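Local coordinates for protein probable mannosyltransferase KTR4 (Saccharomyces cerevisiae, PDB 5A08) that is a probable mannosyltransferase from yeast, a member of the glycolipid 2-alpha-mannosyltransferase family with a GT-A type glycosyltransferase fold, at residues Leu110-Asp115 / Leu141-Phe146; Arg210-Glu215 / Trp352-Val357; Gly101-Thr106 / Tyr225-Arg230. One frame throughout, in Å; residues are numbered along the deposited sequence.

Interaction 1: residues Leu110-Asp115 / Leu141-Phe146; sequences LVRNSD and LNDEEF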
loop_
_atom_site.group_PDB
_atom_site.type_symbol
_atom_site.label_atom_id
_atom_site.label_comp_id
_atom_site.label_asym_id
_atom_site.label_seq_id
_atom_site.Cartn_x
_atom_site.Cartn_y
_atom_site.Cartn_z
ATOM N N LEU B 110 0.083 11.733 -7.240
ATOM C CA LEU B 110 -1.203 12.273 -7.625
ATOM C C LEU B 110 -1.448 13.547 -6.826
ATOM O O LEU B 110 -1.520 13.473 -5.606
ATOM C CB LEU B 110 -2.304 11.280 -7.311
ATOM C CG LEU B 110 -3.716 11.793 -7.597
ATOM C CD1 LEU B 110 -3.952 12.015 -9.097
ATOM C CD2 LEU B 110 -4.683 10.787 -7.053
ATOM N N VAL B 111 -1.572 14.693 -7.497
ATOM C CA VAL B 111 -1.630 15.974 -6.823
ATOM C C VAL B 111 -2.630 16.924 -7.450
ATOM O O VAL B 111 -3.035 16.760 -8.615
ATOM C CB VAL B 111 -0.263 16.634 -6.786
ATOM C CG1 VAL B 111 0.622 15.922 -5.792
ATOM C CG2 VAL B 111 0.406 16.659 -8.142
ATOM N N ARG B 112 -3.091 17.860 -6.647
ATOM C CA ARG B 112 -3.779 19.069 -7.113
ATOM C C ARG B 112 -2.722 20.172 -7.049
ATOM O O ARG B 112 -1.748 20.032 -6.317
ATOM C CB ARG B 112 -4.951 19.407 -6.212
ATOM C CG ARG B 112 -6.177 18.514 -6.355
ATOM C CD ARG B 112 -7.070 18.959 -7.536
ATOM N NE ARG B 112 -8.163 18.025 -7.870
ATOM C CZ ARG B 112 -9.399 18.046 -7.347
ATOM N NH1 ARG B 112 -9.745 18.957 -6.456
ATOM N NH2 ARG B 112 -10.285 17.112 -7.680
ATOM N N ASN B 113 -2.901 21.246 -7.802
ATOM C CA ASN B 113 -1.975 22.372 -7.757
ATOM C C ASN B 113 -1.714 22.936 -6.356
ATOM O O ASN B 113 -0.619 23.355 -6.050
ATOM C CB ASN B 113 -2.353 23.487 -8.788
ATOM C CG ASN B 113 -2.276 22.958 -10.279
ATOM O OD1 ASN B 113 -1.183 22.598 -10.799
ATOM N ND2 ASN B 113 -3.450 22.878 -10.941
ATOM N N SER B 114 -2.726 22.953 -5.524
ATOM C CA SER B 114 -2.616 23.497 -4.175
ATOM C C SER B 114 -1.743 22.600 -3.271
ATOM O O SER B 114 -1.385 23.070 -2.208
ATOM C CB SER B 114 -3.991 23.638 -3.534
ATOM O OG SER B 114 -4.689 22.385 -3.514
ATOM N N ASP B 115 -1.408 21.363 -3.690
ATOM C CA ASP B 115 -0.524 20.492 -2.957
ATOM C C ASP B 115 0.965 20.849 -3.143
ATOM O O ASP B 115 1.828 20.185 -2.580
ATOM C CB ASP B 115 -0.638 19.031 -3.418
ATOM C CG ASP B 115 -1.950 18.434 -3.103
ATOM O OD1 ASP B 115 -2.482 18.771 -2.060
ATOM O OD2 ASP B 115 -2.494 17.641 -3.917
ATOM N N LEU B 141 0.573 13.310 -11.601
ATOM C CA LEU B 141 -0.714 13.256 -12.289
ATOM C C LEU B 141 -1.677 14.088 -11.516
ATOM O O LEU B 141 -1.553 14.230 -10.287
ATOM C CB LEU B 141 -1.205 11.812 -12.385
ATOM C CG LEU B 141 -0.257 10.839 -13.094
ATOM C CD1 LEU B 141 -0.863 9.429 -13.058
ATOM C CD2 LEU B 141 -0.010 11.217 -14.533
ATOM N N ASN B 142 -2.624 14.628 -12.228
ATOM C CA ASN B 142 -3.624 15.527 -11.680
ATOM C C ASN B 142 -4.907 15.373 -12.484
ATOM O O ASN B 142 -4.865 15.176 -13.717
ATOM C CB ASN B 142 -3.123 16.935 -11.856
ATOM C CG ASN B 142 -3.938 17.957 -11.132
ATOM O OD1 ASN B 142 -5.035 17.687 -10.576
ATOM N ND2 ASN B 142 -3.315 19.130 -10.979
ATOM N N ASP B 143 -6.039 15.441 -11.798
ATOM C CA ASP B 143 -7.326 15.350 -12.488
ATOM C C ASP B 143 -7.658 16.693 -13.137
ATOM O O ASP B 143 -8.458 16.762 -14.026
ATOM C CB ASP B 143 -8.403 14.898 -11.550
ATOM C CG ASP B 143 -8.647 15.887 -10.443
ATOM O OD1 ASP B 143 -7.721 16.186 -9.646
ATOM O OD2 ASP B 143 -9.788 16.340 -10.355
ATOM N N GLU B 144 -6.966 17.741 -12.738
ATOM C CA GLU B 144 -7.056 19.033 -13.381
ATOM C C GLU B 144 -5.749 19.277 -14.088
ATOM O O GLU B 144 -4.799 18.542 -13.956
ATOM C CB GLU B 144 -7.300 20.111 -12.308
ATOM C CG GLU B 144 -8.702 20.041 -11.667
ATOM C CD GLU B 144 -8.815 20.716 -10.290
ATOM O OE1 GLU B 144 -7.839 21.383 -9.847
ATOM O OE2 GLU B 144 -9.878 20.548 -9.633
ATOM N N GLU B 145 -5.723 20.331 -14.852
ATOM C CA GLU B 145 -4.570 20.757 -15.564
ATOM C C GLU B 145 -3.561 21.308 -14.576
ATOM O O GLU B 145 -3.916 22.018 -13.663
ATOM C CB GLU B 145 -4.982 21.878 -16.503
ATOM C CG GLU B 145 -5.945 21.450 -17.604
ATOM C CD GLU B 145 -5.201 21.058 -18.845
ATOM O OE1 GLU B 145 -4.287 21.846 -19.229
ATOM O OE2 GLU B 145 -5.514 19.978 -19.404
ATOM N N PHE B 146 -2.307 20.975 -14.788
ATOM C CA PHE B 146 -1.235 21.521 -14.001
ATOM C C PHE B 146 -0.988 22.963 -14.412
ATOM O O PHE B 146 -1.027 23.230 -15.590
ATOM C CB PHE B 146 0.040 20.735 -14.245
ATOM C CG PHE B 146 0.122 19.467 -13.438
ATOM C CD1 PHE B 146 0.398 19.520 -12.096
ATOM C CD2 PHE B 146 -0.062 18.234 -14.026
ATOM C CE1 PHE B 146 0.489 18.383 -11.366
ATOM C CE2 PHE B 146 0.055 17.084 -13.274
ATOM C CZ PHE B 146 0.306 17.163 -11.955
HETATM O O HOH W 1 -5.406 15.406 -8.599
HETATM O O HOH W 2 -5.284 21.239 -9.493
#
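Arg-112 and Asp-143 join two turns at the ends of neighbouring parallel strands, 105-110 and 138-142, in the central sheet of this GT-A fold. The strands pair as far as Leu-110 and Leu-141, where Val-111 N donates to Leu-141 O at 2.8 Å. Beyond that the side chains take over. Arg-112 starts with its CB directed away from 141-146, and a bend at chi2 (-83°) brings the chain back. Its CD lies 3.4 Å from Glu-144 OE1. NE then donates almost linearly to Asp-143 OD1 at 2.6 Å, in the guanidinium plane and on the syn lone pair. At the tip, NH2 reaches Asp-143 OD2 at 2.8 Å along a more bent path. The grip is therefore side-on, one nitrogen to each oxygen. Glu-144 stacks its carboxylate over one guanidinium face, and Glu-144 OE2 lies 3.4 Å from Arg-112 CZ; this adds charge attraction but no N-H bond. An Asx turn, Glu-144 N to Asn-142 OD1, shapes the loop. Water 2 accepts from Asn-113 N and Asn-142 ND2 and donates to Glu-144 OE1. Val-111 CG2 meets the edge of the Phe-146 ring, and Asn-113 ND2 donates to Glu-145 O at 2.9 Å.

Interaction 2: residues Arg210-Glu215 / Trp352-Val357; sequences RFYSKE and WGDAPV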
loop_
_atom_site.group_PDB
_atom_site.type_symbol
_atom_site.label_atom_id
_atom_site.label_comp_id
_atom_site.label_asym_id
_atom_site.label_seq_id
_atom_site.Cartn_x
_atom_site.Cartn_y
_atom_site.Cartn_z
ATOM N N ARG B 210 -10.929 5.196 -6.578
ATOM C CA ARG B 210 -11.127 4.342 -7.744
ATOM C C ARG B 210 -9.955 4.441 -8.666
ATOM O O ARG B 210 -9.456 3.404 -9.209
ATOM C CB ARG B 210 -12.388 4.790 -8.457
ATOM C CG ARG B 210 -12.649 4.208 -9.823
ATOM C CD ARG B 210 -14.104 4.458 -10.125
ATOM N NE ARG B 210 -14.473 4.103 -11.489
ATOM C CZ ARG B 210 -14.421 4.933 -12.506
ATOM N NH1 ARG B 210 -13.920 6.178 -12.371
ATOM N NH2 ARG B 210 -14.837 4.514 -13.687
ATOM N N PHE B 211 -9.519 5.682 -8.872
ATOM C CA PHE B 211 -8.393 5.953 -9.770
ATOM C C PHE B 211 -7.138 5.208 -9.317
ATOM O O PHE B 211 -6.470 4.485 -10.091
ATOM C CB PHE B 211 -8.097 7.449 -9.841
ATOM C CG PHE B 211 -6.910 7.754 -10.670
ATOM C CD1 PHE B 211 -6.995 7.722 -12.061
ATOM C CD2 PHE B 211 -5.719 8.034 -10.094
ATOM C CE1 PHE B 211 -5.890 7.965 -12.826
ATOM C CE2 PHE B 211 -4.591 8.279 -10.860
ATOM C CZ PHE B 211 -4.671 8.218 -12.223
ATOM N N TYR B 212 -6.850 5.304 -8.038
ATOM C CA TYR B 212 -5.675 4.652 -7.507
ATOM C C TYR B 212 -5.824 3.158 -7.373
ATOM O O TYR B 212 -4.825 2.437 -7.395
ATOM C CB TYR B 212 -5.218 5.289 -6.180
ATOM C CG TYR B 212 -3.923 6.037 -6.295
ATOM C CD1 TYR B 212 -2.860 5.500 -6.979
ATOM C CD2 TYR B 212 -3.751 7.277 -5.733
ATOM C CE1 TYR B 212 -1.676 6.161 -7.096
ATOM C CE2 TYR B 212 -2.534 7.951 -5.825
ATOM C CZ TYR B 212 -1.504 7.396 -6.493
ATOM O OH TYR B 212 -0.270 7.985 -6.617
ATOM N N SER B 213 -7.056 2.674 -7.337
ATOM C CA SER B 213 -7.273 1.206 -7.407
ATOM C C SER B 213 -6.991 0.624 -8.791
ATOM O O SER B 213 -6.236 -0.319 -8.906
ATOM C CB SER B 213 -8.706 0.873 -7.038
ATOM O OG SER B 213 -8.975 1.291 -5.730
ATOM N N LYS B 214 -7.596 1.212 -9.823
ATOM C CA LYS B 214 -7.770 0.547 -11.098
ATOM C C LYS B 214 -7.367 1.296 -12.377
ATOM O O LYS B 214 -7.387 0.705 -13.425
ATOM C CB LYS B 214 -9.219 0.108 -11.253
ATOM C CG LYS B 214 -10.247 1.184 -11.636
ATOM C CD LYS B 214 -11.606 0.503 -11.738
ATOM C CE LYS B 214 -12.468 0.968 -12.878
ATOM N NZ LYS B 214 -11.884 1.015 -14.199
ATOM N N GLU B 215 -6.935 2.545 -12.279
ATOM C CA GLU B 215 -6.743 3.350 -13.454
ATOM C C GLU B 215 -5.346 3.924 -13.545
ATOM O O GLU B 215 -4.823 4.006 -14.656
ATOM C CB GLU B 215 -7.783 4.475 -13.510
ATOM C CG GLU B 215 -7.707 5.396 -14.752
ATOM C CD GLU B 215 -7.896 4.680 -16.077
ATOM O OE1 GLU B 215 -8.551 3.642 -16.086
ATOM O OE2 GLU B 215 -7.285 5.113 -17.077
ATOM N N TRP B 352 -15.086 2.634 -0.902
ATOM C CA TRP B 352 -14.023 1.634 -1.035
ATOM C C TRP B 352 -12.703 2.342 -1.322
ATOM O O TRP B 352 -12.536 2.993 -2.335
ATOM C CB TRP B 352 -14.349 0.622 -2.164
ATOM C CG TRP B 352 -15.473 -0.258 -1.898
ATOM C CD1 TRP B 352 -16.126 -0.407 -0.718
ATOM C CD2 TRP B 352 -16.055 -1.186 -2.800
ATOM N NE1 TRP B 352 -17.101 -1.343 -0.848
ATOM C CE2 TRP B 352 -17.084 -1.834 -2.127
ATOM C CE3 TRP B 352 -15.814 -1.516 -4.128
ATOM C CZ2 TRP B 352 -17.878 -2.812 -2.724
ATOM C CZ3 TRP B 352 -16.610 -2.477 -4.739
ATOM C CH2 TRP B 352 -17.639 -3.108 -4.041
ATOM N N GLY B 353 -11.772 2.231 -0.396
ATOM C CA GLY B 353 -10.451 2.870 -0.580
ATOM C C GLY B 353 -9.534 2.022 -1.486
ATOM O O GLY B 353 -9.707 0.805 -1.601
ATOM N N ASP B 354 -8.614 2.671 -2.163
ATOM C CA ASP B 354 -7.594 1.971 -2.946
ATOM C C ASP B 354 -6.788 1.016 -2.086
ATOM O O ASP B 354 -6.436 -0.051 -2.559
ATOM C CB ASP B 354 -6.657 2.931 -3.684
ATOM C CG ASP B 354 -5.988 3.922 -2.716
ATOM O OD1 ASP B 354 -6.755 4.703 -2.101
ATOM O OD2 ASP B 354 -4.769 3.831 -2.495
ATOM N N ALA B 355 -6.570 1.344 -0.822
ATOM C CA ALA B 355 -5.812 0.497 0.062
ATOM C C ALA B 355 -6.419 -0.893 0.287
ATOM O O ALA B 355 -5.764 -1.887 -0.006
ATOM C CB ALA B 355 -5.522 1.185 1.381
ATOM N N PRO B 356 -7.612 -1.000 0.874
ATOM C CA PRO B 356 -8.175 -2.360 0.981
ATOM C C PRO B 356 -8.355 -3.085 -0.355
ATOM O O PRO B 356 -8.195 -4.303 -0.414
ATOM C CB PRO B 356 -9.537 -2.139 1.650
ATOM C CG PRO B 356 -9.828 -0.696 1.413
ATOM C CD PRO B 356 -8.504 -0.006 1.492
ATOM N N VAL B 357 -8.690 -2.360 -1.395
ATOM C CA VAL B 357 -8.831 -2.971 -2.721
ATOM C C VAL B 357 -7.512 -3.573 -3.179
ATOM O O VAL B 357 -7.462 -4.751 -3.579
ATOM C CB VAL B 357 -9.392 -1.995 -3.748
ATOM C CG1 VAL B 357 -9.304 -2.548 -5.165
ATOM C CG2 VAL B 357 -10.828 -1.724 -3.382
#
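Tyr-212 and Ser-213 press on Asp-354 and Val-357 where the C-terminal part of helix 203-214 meets the first turn of helix 354-365. This is a buried helix-to-helix contact inside the GT-A fold. No hydrogen bond crosses it. Going along 210-215, Arg-210 O accepts from Lys-214 N within the helix. Tyr-212 touches through its CB, 3.7 Å from Asp-354 CB. Its chi1 of -111° lies off the usual staggered positions, and the ring runs away from Asp-354 CB to form a cation-pi contact with Arg-230. Ser-213 comes next, facing Asp-354. Ser-213 CA is 4.5 Å from Asp-354 CA, a very close approach of two backbones. The serine OG turns back along its own helix (chi1 -61°) to bond Cys-209 O, and Ser-213 OG still lies 3.2 Å from Asp-354 CA. Asp-354 follows the N-cap residue Gly-353. Its CB and CG pack against Tyr-212 CB, while OD2 is held by Thr-319 OG1 and by a salt bridge with Arg-230. One turn further on, Val-357 CG1 rests 3.9 Å from Ser-213 CB.

Interaction 3: residues Gly101-Thr106 / Tyr225-Arg230; sequences GKAKGT and YKYVWR
A parallel strand pairing in the central sheet of the GT-A fold joins the start of strand 105-110 to strand 227-230. Lys-104 O opens it by accepting from two backbone N-H groups, Lys-226 N at 2.8 Å and Tyr-227 N at 2.9 Å. The second bond is the straighter. Lys-104 is also the centre of an inverse gamma turn, which leads the chain into the strand. The bonding then alternates: Thr-106 N donates to Tyr-227 O, and Thr-106 O accepts from Trp-229 N at 2.9 Å. Between these bonds, Gly-105 CA makes a short C-H contact of 3.1 Å with Tyr-227 O.

Thr-106 and Val-228 put their side chains on one face of the sheet, Tyr-227 on the other. Thr-106 stands over one face of the Tyr-225 ring as a CH-pi contact. Thr-106 CB is 3.7 Å from the centre of the Tyr-225 ring, 17° off the normal, and Thr-106 CG2 comes within 3.4 Å of Tyr-225 CD2. The first torsion (chi1 -175°) leaves CG2 over the ring and OG1 opposite the backbone N. OG1 itself bonds Thr-139 OG1 on the next strand, 138-142. Lys-226 extends away from 101-106, and its NZ forms salt bridges with Asp-325 and Asp-327. Strand 322-325 pairs with the far side of 227-230, so the latter is an inner strand here. On the Tyr-227 face, Ala-103 CB packs 4.3 Å from Tyr-227 CD2.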
loop_
_atom_site.group_PDB
_atom_site.type_symbol
_atom_site.label_atom_id
_atom_site.label_comp_id
_atom_site.label_asym_id
_atom_site.label_seq_id
_atom_site.Cartn_x
_atom_site.Cartn_y
_atom_site.Cartn_z
ATOM N N GLY B 101 19.681 2.980 -11.129
ATOM C CA GLY B 101 18.917 3.925 -11.869
ATOM C C GLY B 101 18.383 3.272 -13.116
ATOM O O GLY B 101 17.679 3.907 -13.856
ATOM N N LYS B 102 18.656 1.991 -13.367
ATOM C CA LYS B 102 18.214 1.425 -14.642
ATOM C C LYS B 102 16.898 0.681 -14.599
ATOM O O LYS B 102 16.505 0.161 -15.614
ATOM C CB LYS B 102 19.248 0.429 -15.222
ATOM C CG LYS B 102 20.687 0.887 -15.239
ATOM C CD LYS B 102 20.877 2.391 -15.355
ATOM C CE LYS B 102 20.855 2.823 -16.791
ATOM N NZ LYS B 102 22.206 2.601 -17.367
ATOM N N ALA B 103 16.258 0.527 -13.441
ATOM C CA ALA B 103 14.943 -0.118 -13.470
ATOM C C ALA B 103 13.989 0.810 -14.234
ATOM O O ALA B 103 14.177 2.017 -14.246
ATOM C CB ALA B 103 14.432 -0.390 -12.051
ATOM N N LYS B 104 12.962 0.258 -14.847
ATOM C CA LYS B 104 11.938 1.103 -15.447
ATOM C C LYS B 104 10.920 1.500 -14.367
ATOM O O LYS B 104 9.914 0.837 -14.155
ATOM C CB LYS B 104 11.303 0.383 -16.587
ATOM C CG LYS B 104 12.340 0.079 -17.652
ATOM C CD LYS B 104 11.687 0.085 -19.015
ATOM C CE LYS B 104 12.211 -0.987 -19.950
ATOM N NZ LYS B 104 13.669 -0.934 -20.155
ATOM N N GLY B 105 11.242 2.601 -13.681
ATOM C CA GLY B 105 10.547 2.988 -12.476
ATOM C C GLY B 105 10.425 4.482 -12.345
ATOM O O GLY B 105 11.215 5.249 -12.924
ATOM N N THR B 106 9.400 4.918 -11.647
ATOM C CA THR B 106 9.218 6.354 -11.407
ATOM C C THR B 106 8.647 6.502 -10.042
ATOM O O THR B 106 8.024 5.595 -9.483
ATOM C CB THR B 106 8.265 6.984 -12.473
ATOM O OG1 THR B 106 8.147 8.441 -12.353
ATOM C CG2 THR B 106 6.885 6.364 -12.396
ATOM N N TYR B 225 6.670 2.297 -17.666
ATOM C CA TYR B 225 7.296 1.876 -16.418
ATOM C C TYR B 225 6.771 0.554 -15.934
ATOM O O TYR B 225 5.619 0.248 -16.052
ATOM C CB TYR B 225 7.048 2.948 -15.349
ATOM C CG TYR B 225 7.673 4.302 -15.627
ATOM C CD1 TYR B 225 9.054 4.439 -15.781
ATOM C CD2 TYR B 225 6.909 5.423 -15.714
ATOM C CE1 TYR B 225 9.613 5.695 -15.981
ATOM C CE2 TYR B 225 7.453 6.665 -15.914
ATOM C CZ TYR B 225 8.802 6.807 -16.041
ATOM O OH TYR B 225 9.349 8.069 -16.256
ATOM N N LYS B 226 7.653 -0.224 -15.373
ATOM C CA LYS B 226 7.298 -1.401 -14.659
ATOM C C LYS B 226 6.994 -1.094 -13.156
ATOM O O LYS B 226 6.150 -1.776 -12.547
ATOM C CB LYS B 226 8.459 -2.392 -14.813
ATOM C CG LYS B 226 8.295 -3.682 -14.021
ATOM C CD LYS B 226 9.255 -4.761 -14.502
ATOM C CE LYS B 226 9.190 -6.013 -13.623
ATOM N NZ LYS B 226 7.850 -6.662 -13.634
ATOM N N TYR B 227 7.721 -0.144 -12.550
ATOM C CA TYR B 227 7.638 0.140 -11.103
ATOM C C TYR B 227 7.224 1.521 -10.826
ATOM O O TYR B 227 7.630 2.472 -11.542
ATOM C CB TYR B 227 8.994 -0.067 -10.363
ATOM C CG TYR B 227 9.488 -1.481 -10.350
ATOM C CD1 TYR B 227 8.897 -2.434 -9.501
ATOM C CD2 TYR B 227 10.494 -1.906 -11.227
ATOM C CE1 TYR B 227 9.313 -3.747 -9.497
ATOM C CE2 TYR B 227 10.885 -3.243 -11.275
ATOM C CZ TYR B 227 10.308 -4.155 -10.384
ATOM O OH TYR B 227 10.637 -5.500 -10.405
ATOM N N VAL B 228 6.444 1.665 -9.755
ATOM C CA VAL B 228 6.160 2.985 -9.159
ATOM C C VAL B 228 6.468 2.970 -7.667
ATOM O O VAL B 228 6.304 1.947 -6.989
ATOM C CB VAL B 228 4.741 3.522 -9.366
ATOM C CG1 VAL B 228 4.299 3.423 -10.809
ATOM C CG2 VAL B 228 3.790 2.776 -8.501
ATOM N N TRP B 229 6.955 4.102 -7.193
ATOM C CA TRP B 229 7.063 4.433 -5.805
ATOM C C TRP B 229 6.032 5.560 -5.643
ATOM O O TRP B 229 6.231 6.678 -6.075
ATOM C CB TRP B 229 8.468 4.895 -5.525
ATOM C CG TRP B 229 8.744 5.212 -4.146
ATOM C CD1 TRP B 229 7.895 5.832 -3.257
ATOM C CD2 TRP B 229 9.959 5.022 -3.465
ATOM N NE1 TRP B 229 8.516 5.977 -2.040
ATOM C CE2 TRP B 229 9.778 5.480 -2.138
ATOM C CE3 TRP B 229 11.196 4.482 -3.827
ATOM C CZ2 TRP B 229 10.780 5.427 -1.176
ATOM C CZ3 TRP B 229 12.194 4.407 -2.872
ATOM C CH2 TRP B 229 11.985 4.893 -1.559
ATOM N N ARG B 230 4.913 5.238 -5.045
ATOM C CA ARG B 230 3.917 6.195 -4.790
ATOM C C ARG B 230 4.308 7.107 -3.630
ATOM O O ARG B 230 4.656 6.655 -2.563
ATOM C CB ARG B 230 2.622 5.514 -4.407
ATOM C CG ARG B 230 1.562 6.487 -3.962
ATOM C CD ARG B 230 0.237 5.773 -3.995
ATOM N NE ARG B 230 -0.839 6.406 -3.318
ATOM C CZ ARG B 230 -2.016 5.800 -3.137
ATOM N NH1 ARG B 230 -2.252 4.545 -3.554
ATOM N NH2 ARG B 230 -2.958 6.431 -2.543
#

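Interactions 1 and 3 sit at opposite ends of strand 105-110, with centres 21 Å apart in one mixed sheet. Interaction 3 joins the strand's start to 227-230; interaction 1 joins its end to 138-142. Along the chain, interaction 1 is nested within the loop that interaction 3 closes. Interaction 2 lies nearer the middle of the molecule, 18 Å from interaction 1 and 20 Å from interaction 3, and its segments alternate with those of interaction 3. Leu-110 packs on Phe-211 and Tyr-212. Helix 203-214 thus touches the end of strand 105-110 and the start of helix 354-365. Arg-230, at the end of strand 227-230, joins interactions 2 and 3 through its salt bridge to Asp-354 and its packing on Tyr-212.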